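Local coordinates for pyridoxal phosphate homeostasis protein (Bifidobacterium adolescentis ATCC 15703, PDB 3CPG) that probably binds pyridoxal 5'-phosphate and takes part in keeping the supply of that cofactor in balance, at residues A[62-65]-A[66-70]; A[15-19]-A[20-24]. One frame throughout, in Å; residues are numbered along the deposited sequence.

Contact 1: A[62-65]-A[66-70]; sequences GEIM and AAIDA
Helix 61-69 is the crossover helix of a beta-alpha-beta unit, and within it the side chains of M65 and I68 cross obliquely, the selenium of M65, a selenomethionine, lying 3.9 Å from I68 CD1. I68 receives a second neighbour from one turn back: its CD1 is 4.1 Å from CG2 of I64. Two different side chains, three and four residues earlier, thus converge on a single methyl group. The M65 chain is folded at both of its later torsions (chi2 -52°, chi3 -58°), and the two bends turn the selenium forward along the helix, toward I68. The backbone beneath follows the i to i+4 pattern: I68 N donates to I64 O, and D69 N reaches M65 O at 2.8 Å. A66 N also donates to G62 O, with a weak second bond to E63 O.

In the parallel barrel of the alanine racemase N-terminal type, such a helix links strand 51-55 to strand 75-77. The side chains of I64 and M65 also pack on helix 80-96, whereas the methyl groups of A66 and A67 touch I25 of helix 19-42. I64 lies about 8 Å, side chain to side chain, from K57, the predicted cofactor lysine, which is unmodified here. Near the C-terminal end, D69 OD2 comes within 3.2 Å of M65 O, but both are acceptors and no bond joins them; the carboxylate is held instead by a salt bridge from its OD1 to R97.

Contact 2: A[15-19]-A[20-24]; sequences EVIDD and ARARE
D18 OD1 accepts the backbone N-H of R21 at 2.7 Å, meeting it nearly along the C-O axis of the carboxylate (N-H...O angle 159°). This is an N-cap: D18 sits just before helix 19-42, and its side chain caps the R21 amide in the first turn. A chi1 of 61° places CG between the backbone N and the carbonyl carbon and swings OD1 over that turn. The negative carboxylate there would also be expected to suit the positive end of the helix dipole. Behind the cap, D18 O accepts from A22 N at 3.0 Å, starting the regular ladder that R23 N continues to D19 O.

I17, the residue before the cap, adds an apolar touch: its CD1 rests 3.7 Å from A22 CA and 4.0 Å from R21 CG. The guanidinium of R21 leads away from D18. Its NH1 makes a salt bridge with E24 OE1, three residues on, from above the carboxylate plane, while NH2 is hydrogen-bonded to the backbone oxygen of F268, the last modelled residue. R23 folds back over the first turn, bent at chi3 (-63°), and A20 CA lies off one face of its guanidinium, offset toward the rim, with R23 NH1 3.7 Å from D19 CB.

Followed from the N terminus, contact 2 comes first: the loop 15-19 runs into helix 19-42, and the contact spans that entry. Contact 1 comes later, within helix 61-69, after strand 51-55. Each closes only a local turn, and the two lie in series, neither nested nor crossed. Their centres are 9 Å apart, and they meet directly. R21 NH2 forms a 3.0 Å salt bridge with E63 OE2, while I17 CD1 packs against A66 CB and G62 O. Together they tie the beginning of the N-terminal helix to the first crossover helix of the barrel, with K10 also bridging to E63.

Contact 1: A[62-65]-A[66-70]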
ATOM      1  N   GLY A  62      10.539  17.041   0.917  1.00  5.02           N
ATOM      2  CA  GLY A  62       9.861  18.186   0.340  1.00  5.28           C
ATOM      3  C   GLY A  62       8.846  17.758  -0.705  1.00  4.79           C
ATOM      4  O   GLY A  62       7.723  18.265  -0.745  1.00  5.60           O
ATOM      5  N   GLU A  63       9.246  16.818  -1.557  1.00  5.33           N
ATOM      6  CA  GLU A  63       8.375  16.309  -2.611  1.00  3.65           C
ATOM      7  C   GLU A  63       7.156  15.594  -2.031  1.00  3.89           C
ATOM      8  O   GLU A  63       6.022  15.812  -2.455  1.00  3.72           O
ATOM      9  CB  GLU A  63       9.147  15.331  -3.502  1.00  4.51           C
ATOM     10  CG  GLU A  63      10.199  15.989  -4.380  1.00  5.29           C
ATOM     11  CD  GLU A  63      10.988  14.979  -5.197  1.00  6.39           C
ATOM     12  OE1 GLU A  63      11.810  14.245  -4.610  1.00  7.99           O
ATOM     13  OE2 GLU A  63      10.780  14.916  -6.427  1.00 10.41           O
ATOM     14  N   ILE A  64       7.400  14.718  -1.068  1.00  3.35           N
ATOM     15  CA  ILE A  64       6.313  13.965  -0.451  1.00  3.39           C
ATOM     16  C   ILE A  64       5.311  14.880   0.238  1.00  4.26           C
ATOM     17  O   ILE A  64       4.101  14.682   0.121  1.00  4.26           O
ATOM     18  CB  ILE A  64       6.861  12.947   0.568  1.00  3.39           C
ATOM     19  CG1 ILE A  64       7.780  11.958  -0.154  1.00  5.67           C
ATOM     20  CG2 ILE A  64       5.708  12.214   1.260  1.00  4.97           C
ATOM     21  CD1 ILE A  64       8.515  11.011   0.769  1.00  3.79           C
HETATM   22  N   MSE A  65       5.803  15.881   0.960  1.00  4.75           N
HETATM   23  CA  MSE A  65       4.904  16.797   1.645  1.00  5.24           C
HETATM   24  C   MSE A  65       4.101  17.649   0.663  1.00  5.51           C
HETATM   25  O   MSE A  65       2.979  18.058   0.961  1.00  5.56           O
HETATM   26  CB  MSE A  65       5.688  17.677   2.625  1.00  5.91           C
HETATM   27  CG  MSE A  65       6.282  16.885   3.813  1.00  5.33           C
HETATM   28 SE   MSE A  65       4.968  15.800   4.725  1.00 13.26          SE
HETATM   29  CE  MSE A  65       3.747  17.173   5.200  1.00 10.89           C
ATOM     30  N   ALA A  66       4.665  17.915  -0.510  1.00  5.31           N
ATOM     31  CA  ALA A  66       3.936  18.692  -1.505  1.00  4.94           C
ATOM     32  C   ALA A  66       2.746  17.837  -1.938  1.00  5.65           C
ATOM     33  O   ALA A  66       1.653  18.349  -2.179  1.00  5.72           O
ATOM     34  CB  ALA A  66       4.830  19.015  -2.706  1.00  5.69           C
ATOM     35  N   ALA A  67       2.964  16.525  -2.030  1.00  5.16           N
ATOM     36  CA  ALA A  67       1.900  15.607  -2.427  1.00  5.83           C
ATOM     37  C   ALA A  67       0.819  15.529  -1.349  1.00  5.08           C
ATOM     38  O   ALA A  67      -0.375  15.540  -1.650  1.00  5.12           O
ATOM     39  CB  ALA A  67       2.476  14.220  -2.690  1.00  5.02           C
ATOM     40  N   ILE A  68       1.235  15.443  -0.094  1.00  4.82           N
ATOM     41  CA  ILE A  68       0.274  15.376   0.998  1.00  4.80           C
ATOM     42  C   ILE A  68      -0.508  16.680   1.076  1.00  6.28           C
ATOM     43  O   ILE A  68      -1.723  16.668   1.257  1.00  5.88           O
ATOM     44  CB  ILE A  68       0.985  15.076   2.335  1.00  4.86           C
ATOM     45  CG1 ILE A  68       1.367  13.592   2.366  1.00  5.53           C
ATOM     46  CG2 ILE A  68       0.085  15.434   3.522  1.00  5.29           C
ATOM     47  CD1 ILE A  68       2.367  13.219   3.453  1.00  4.65           C
ATOM     48  N   ASP A  69       0.181  17.806   0.915  1.00  5.45           N
ATOM     49  CA  ASP A  69      -0.499  19.091   0.965  1.00  6.77           C
ATOM     50  C   ASP A  69      -1.509  19.229  -0.168  1.00  7.67           C
ATOM     51  O   ASP A  69      -2.484  19.976  -0.051  1.00  8.06           O
ATOM     52  CB  ASP A  69       0.508  20.245   0.902  1.00  7.60           C
ATOM     53  CG  ASP A  69       1.233  20.455   2.218  1.00 10.51           C
ATOM     54  OD1 ASP A  69       0.627  20.187   3.277  1.00 10.98           O
ATOM     55  OD2 ASP A  69       2.398  20.905   2.196  1.00 10.85           O
ATOM     56  N   ALA A  70      -1.277  18.505  -1.261  1.00  6.27           N
ATOM     57  CA  ALA A  70      -2.168  18.562  -2.418  1.00  7.18           C
ATOM     58  C   ALA A  70      -3.371  17.634  -2.305  1.00  7.21           C
ATOM     59  O   ALA A  70      -4.252  17.655  -3.166  1.00  7.76           O
ATOM     60  CB  ALA A  70      -1.396  18.249  -3.689  1.00  6.18           C
TER

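Contact 2: A[15-19]-A[20-24]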
ATOM      1  N   GLU A  15      14.024  18.849   2.649  1.00  6.20           N
ATOM      2  CA  GLU A  15      12.661  19.260   2.956  1.00  5.20           C
ATOM      3  C   GLU A  15      12.085  20.408   2.136  1.00  6.22           C
ATOM      4  O   GLU A  15      10.910  20.744   2.283  1.00  5.36           O
ATOM      5  CB  GLU A  15      12.569  19.628   4.437  1.00  7.59           C
ATOM      6  CG  GLU A  15      12.874  18.472   5.381  1.00  7.90           C
ATOM      7  CD  GLU A  15      12.219  18.657   6.732  1.00 10.18           C
ATOM      8  OE1 GLU A  15      11.084  19.182   6.766  1.00 10.29           O
ATOM      9  OE2 GLU A  15      12.826  18.265   7.751  1.00 10.48           O
ATOM     10  N   VAL A  16      12.900  21.001   1.272  1.00  5.46           N
ATOM     11  CA  VAL A  16      12.449  22.132   0.476  1.00  6.45           C
ATOM     12  C   VAL A  16      12.640  21.957  -1.025  1.00  6.92           C
ATOM     13  O   VAL A  16      13.726  21.606  -1.481  1.00  7.22           O
ATOM     14  CB  VAL A  16      13.192  23.414   0.912  1.00  7.85           C
ATOM     15  CG1 VAL A  16      12.810  24.577   0.012  1.00  6.38           C
ATOM     16  CG2 VAL A  16      12.874  23.724   2.364  1.00  7.69           C
ATOM     17  N   ILE A  17      11.577  22.207  -1.784  1.00  7.02           N
ATOM     18  CA  ILE A  17      11.623  22.109  -3.239  1.00  7.94           C
ATOM     19  C   ILE A  17      11.244  23.465  -3.825  1.00  9.10           C
ATOM     20  O   ILE A  17      10.658  24.300  -3.137  1.00  8.17           O
ATOM     21  CB  ILE A  17      10.653  21.023  -3.772  1.00  7.62           C
ATOM     22  CG1 ILE A  17       9.227  21.299  -3.295  1.00  9.32           C
ATOM     23  CG2 ILE A  17      11.109  19.655  -3.299  1.00  9.54           C
ATOM     24  CD1 ILE A  17       8.205  20.312  -3.841  1.00 11.55           C
ATOM     25  N   ASP A  18      11.582  23.694  -5.088  1.00  9.13           N
ATOM     26  CA  ASP A  18      11.263  24.974  -5.707  1.00  9.73           C
ATOM     27  C   ASP A  18       9.792  25.064  -6.103  1.00  9.03           C
ATOM     28  O   ASP A  18       9.093  24.053  -6.183  1.00  8.63           O
ATOM     29  CB  ASP A  18      12.170  25.234  -6.915  1.00 11.58           C
ATOM     30  CG  ASP A  18      12.029  24.187  -7.998  1.00 15.40           C
ATOM     31  OD1 ASP A  18      10.908  24.002  -8.507  1.00 16.19           O
ATOM     32  OD2 ASP A  18      13.047  23.554  -8.352  1.00 21.25           O
ATOM     33  N   ASP A  19       9.328  26.286  -6.335  1.00  7.57           N
ATOM     34  CA  ASP A  19       7.934  26.524  -6.692  1.00  7.66           C
ATOM     35  C   ASP A  19       7.431  25.702  -7.871  1.00  7.92           C
ATOM     36  O   ASP A  19       6.337  25.136  -7.812  1.00  8.57           O
ATOM     37  CB  ASP A  19       7.707  28.010  -6.987  1.00  9.94           C
ATOM     38  CG  ASP A  19       7.877  28.883  -5.763  1.00 11.93           C
ATOM     39  OD1 ASP A  19       7.880  28.345  -4.635  1.00 12.85           O
ATOM     40  OD2 ASP A  19       7.994  30.117  -5.932  1.00 12.29           O
ATOM     41  N   ALA A  20       8.217  25.641  -8.942  1.00  7.44           N
ATOM     42  CA  ALA A  20       7.811  24.893 -10.128  1.00  7.08           C
ATOM     43  C   ALA A  20       7.600  23.418  -9.814  1.00  7.77           C
ATOM     44  O   ALA A  20       6.635  22.814 -10.288  1.00  8.57           O
ATOM     45  CB  ALA A  20       8.848  25.051 -11.238  1.00  9.42           C
ATOM     46  N   ARG A  21       8.499  22.843  -9.020  1.00  7.76           N
ATOM     47  CA  ARG A  21       8.391  21.433  -8.644  1.00  6.34           C
ATOM     48  C   ARG A  21       7.139  21.204  -7.800  1.00  6.92           C
ATOM     49  O   ARG A  21       6.427  20.216  -7.983  1.00  7.98           O
ATOM     50  CB  ARG A  21       9.621  20.994  -7.847  1.00  5.61           C
ATOM     51  CG  ARG A  21       9.615  19.517  -7.467  1.00  4.93           C
ATOM     52  CD  ARG A  21       9.811  18.633  -8.687  1.00  7.38           C
ATOM     53  NE  ARG A  21       9.680  17.217  -8.353  1.00  7.11           N
ATOM     54  CZ  ARG A  21       8.871  16.376  -8.991  1.00  7.79           C
ATOM     55  NH1 ARG A  21       8.122  16.808  -9.999  1.00  9.04           N
ATOM     56  NH2 ARG A  21       8.799  15.109  -8.607  1.00  7.55           N
ATOM     57  N   ALA A  22       6.879  22.114  -6.867  1.00  6.21           N
ATOM     58  CA  ALA A  22       5.703  21.996  -6.016  1.00  6.84           C
ATOM     59  C   ALA A  22       4.443  22.032  -6.880  1.00  7.81           C
ATOM     60  O   ALA A  22       3.474  21.321  -6.606  1.00  7.62           O
ATOM     61  CB  ALA A  22       5.676  23.122  -4.995  1.00  7.14           C
ATOM     62  N   ARG A  23       4.454  22.862  -7.923  1.00  7.20           N
ATOM     63  CA  ARG A  23       3.303  22.961  -8.817  1.00  9.74           C
ATOM     64  C   ARG A  23       3.103  21.665  -9.597  1.00  9.70           C
ATOM     65  O   ARG A  23       1.975  21.197  -9.753  1.00 10.44           O
ATOM     66  CB  ARG A  23       3.464  24.124  -9.807  1.00 12.25           C
ATOM     67  CG  ARG A  23       3.383  25.512  -9.187  1.00 18.38           C
ATOM     68  CD  ARG A  23       3.094  26.577 -10.246  1.00 21.66           C
ATOM     69  NE  ARG A  23       4.153  26.690 -11.249  1.00 26.30           N
ATOM     70  CZ  ARG A  23       5.287  27.365 -11.075  1.00 26.83           C
ATOM     71  NH1 ARG A  23       5.521  27.997  -9.933  1.00 26.27           N
ATOM     72  NH2 ARG A  23       6.190  27.406 -12.043  1.00 28.56           N
ATOM     73  N   GLU A  24       4.199  21.087 -10.083  1.00  8.62           N
ATOM     74  CA  GLU A  24       4.129  19.843 -10.847  1.00  8.42           C
ATOM     75  C   GLU A  24       3.485  18.741 -10.014  1.00  7.64           C
ATOM     76  O   GLU A  24       2.605  18.027 -10.484  1.00  7.82           O
ATOM     77  CB  GLU A  24       5.528  19.380 -11.262  1.00  9.43           C
ATOM     78  CG  GLU A  24       6.311  20.365 -12.117  1.00 12.69           C
ATOM     79  CD  GLU A  24       7.661  19.816 -12.535  1.00 15.32           C
ATOM     80  OE1 GLU A  24       8.374  19.260 -11.671  1.00 13.44           O
ATOM     81  OE2 GLU A  24       8.017  19.945 -13.727  1.00 17.35           O
TER